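Local coordinates for conserved hypothetical protein (Staphylococcus aureus subsp. aureus, PDB 1TSJ) that is of unknown function but belongs to the 3-demethylubiquinone-9 3-methyltransferase family of the glyoxalase clan, at residues S75-V80 / S122-L127. Residues are numbered along the deposited sequence; the frame is centred on the assembly and turned at random.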
loop_
_atom_site.group_PDB
_atom_site.type_symbol
_atom_site.label_atom_id
_atom_site.label_comp_id
_atom_site.label_asym_id
_atom_site.label_seq_id
_atom_site.Cartn_x
_atom_site.Cartn_y
_atom_site.Cartn_z
ATOM N N SER A 75 6.544 -2.636 -0.796
ATOM C CA SER A 75 6.442 -1.718 0.319
ATOM C C SER A 75 5.573 -1.908 1.549
ATOM O O SER A 75 4.922 -2.894 1.783
ATOM C CB SER A 75 6.147 -0.321 -0.268
ATOM O OG SER A 75 4.895 -0.086 -0.728
ATOM N N LEU A 76 5.657 -0.919 2.427
ATOM C CA LEU A 76 4.816 -0.868 3.642
ATOM C C LEU A 76 3.925 0.303 3.577
ATOM O O LEU A 76 4.342 1.368 3.423
ATOM C CB LEU A 76 5.643 -0.748 4.930
ATOM C CG LEU A 76 6.527 -1.994 5.099
ATOM C CD1 LEU A 76 7.495 -1.787 6.178
ATOM C CD2 LEU A 76 5.882 -3.281 5.381
ATOM N N PHE A 77 2.677 0.063 3.718
ATOM C CA PHE A 77 1.715 1.013 3.438
ATOM C C PHE A 77 1.176 1.367 4.820
ATOM O O PHE A 77 0.452 0.596 5.505
ATOM C CB PHE A 77 0.638 0.460 2.451
ATOM C CG PHE A 77 -0.549 1.384 2.217
ATOM C CD1 PHE A 77 -0.623 2.123 1.084
ATOM C CD2 PHE A 77 -1.457 1.591 3.136
ATOM C CE1 PHE A 77 -1.616 3.026 0.911
ATOM C CE2 PHE A 77 -2.512 2.420 2.896
ATOM C CZ PHE A 77 -2.584 3.126 1.778
ATOM N N VAL A 78 1.535 2.604 5.194
ATOM C CA VAL A 78 1.183 3.159 6.443
ATOM C C VAL A 78 -0.002 4.167 6.358
ATOM O O VAL A 78 0.032 5.242 5.756
ATOM C CB VAL A 78 2.507 3.721 7.192
ATOM C CG1 VAL A 78 2.225 4.128 8.670
ATOM C CG2 VAL A 78 3.707 2.773 7.068
ATOM N N THR A 79 -1.068 3.721 6.975
ATOM C CA THR A 79 -2.173 4.549 7.360
ATOM C C THR A 79 -1.914 5.436 8.618
ATOM O O THR A 79 -1.908 5.002 9.812
ATOM C CB THR A 79 -3.357 3.684 7.615
ATOM O OG1 THR A 79 -3.664 2.960 6.411
ATOM C CG2 THR A 79 -4.578 4.556 7.878
ATOM N N VAL A 80 -1.731 6.707 8.307
ATOM C CA VAL A 80 -1.335 7.747 9.219
ATOM C C VAL A 80 -2.613 8.284 9.926
ATOM O O VAL A 80 -3.729 8.292 9.314
ATOM C CB VAL A 80 -0.476 8.758 8.422
ATOM C CG1 VAL A 80 -0.105 9.851 9.287
ATOM C CG2 VAL A 80 0.881 8.011 7.924
ATOM N N SER A 122 10.577 0.698 1.238
ATOM C CA SER A 122 9.578 1.674 0.788
ATOM C C SER A 122 8.561 1.690 1.792
ATOM O O SER A 122 8.153 0.607 2.218
ATOM C CB SER A 122 8.934 1.210 -0.488
ATOM O OG SER A 122 9.835 1.362 -1.582
ATOM N N PHE A 123 8.196 2.917 2.169
ATOM C CA PHE A 123 7.050 3.271 2.999
ATOM C C PHE A 123 6.108 4.139 2.250
ATOM O O PHE A 123 6.509 5.154 1.734
ATOM C CB PHE A 123 7.527 4.068 4.168
ATOM C CG PHE A 123 8.310 3.241 5.129
ATOM C CD1 PHE A 123 9.690 3.061 4.938
ATOM C CD2 PHE A 123 7.640 2.545 6.188
ATOM C CE1 PHE A 123 10.358 2.183 5.772
ATOM C CE2 PHE A 123 8.292 1.780 6.981
ATOM C CZ PHE A 123 9.657 1.555 6.770
ATOM N N GLN A 124 4.851 3.737 2.203
ATOM C CA GLN A 124 3.746 4.628 1.751
ATOM C C GLN A 124 3.050 5.127 2.951
ATOM O O GLN A 124 2.667 4.293 3.810
ATOM C CB GLN A 124 2.700 3.965 0.839
ATOM C CG GLN A 124 3.439 3.468 -0.360
ATOM C CD GLN A 124 2.530 2.799 -1.406
ATOM O OE1 GLN A 124 1.583 3.451 -1.922
ATOM N NE2 GLN A 124 2.783 1.476 -1.692
ATOM N N LEU A 125 2.910 6.485 2.967
ATOM C CA LEU A 125 2.225 7.216 4.018
ATOM C C LEU A 125 0.937 7.805 3.557
ATOM O O LEU A 125 0.949 8.657 2.694
ATOM C CB LEU A 125 3.134 8.300 4.617
ATOM C CG LEU A 125 4.639 7.906 4.725
ATOM C CD1 LEU A 125 5.458 9.060 5.239
ATOM C CD2 LEU A 125 4.921 6.769 5.632
ATOM N N ALA A 126 -0.164 7.359 4.120
ATOM C CA ALA A 126 -1.403 7.697 3.529
ATOM C C ALA A 126 -2.311 8.339 4.588
ATOM O O ALA A 126 -2.650 7.686 5.590
ATOM C CB ALA A 126 -2.065 6.458 2.913
ATOM N N LEU A 127 -2.723 9.601 4.405
ATOM C CA LEU A 127 -3.646 10.208 5.350
ATOM C C LEU A 127 -5.037 10.158 4.811
ATOM O O LEU A 127 -5.326 10.827 3.866
ATOM C CB LEU A 127 -3.278 11.595 5.498
ATOM C CG LEU A 127 -3.729 12.172 6.811
ATOM C CD1 LEU A 127 -2.855 13.419 6.948
ATOM C CD2 LEU A 127 -5.169 12.547 6.853
#
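Strands 76-79 and 122-127 run parallel, pairing L76 with F123 through T79 with A126, their axes approaching to 4.5 Å and inclined at 24°. Five backbone hydrogen bonds join them: L76 N to S122 O, Q124 N to L76 O, V78 N to Q124 O, A126 N to V78 O and V80 N to A126 O. On one face the Q124 side chain, with CG beside its own backbone N (chi1 -59°), extends back to S75; NE2 donates to S75 OG at 2.8 Å, nearly straight (168°) and in the amide plane. This bond helps set the rotation of the buried amide, whose plane is steeply inclined to the F77 ring. F77 CD1 approaches Q124 CB at 3.8 Å, and F77 CZ touches A126 CB at 3.6 Å; F9 of strand 6-11 meets the same ring with nearly parallel planes. On the other face L76 CD1 lies 3.7 Å from F123 CE2, while V78 CG2 meets the F123 ring at its edge. V80 CG2 packs 4.0 Å from L125 CB, and helix 83-94 covers this apolar side through M86, L89 and L93. The parallel pairing joins the first and last strands of the second βαβββ module, as in the glyoxalase fold; 76-79 also pairs antiparallel with 6-11, linking the modules.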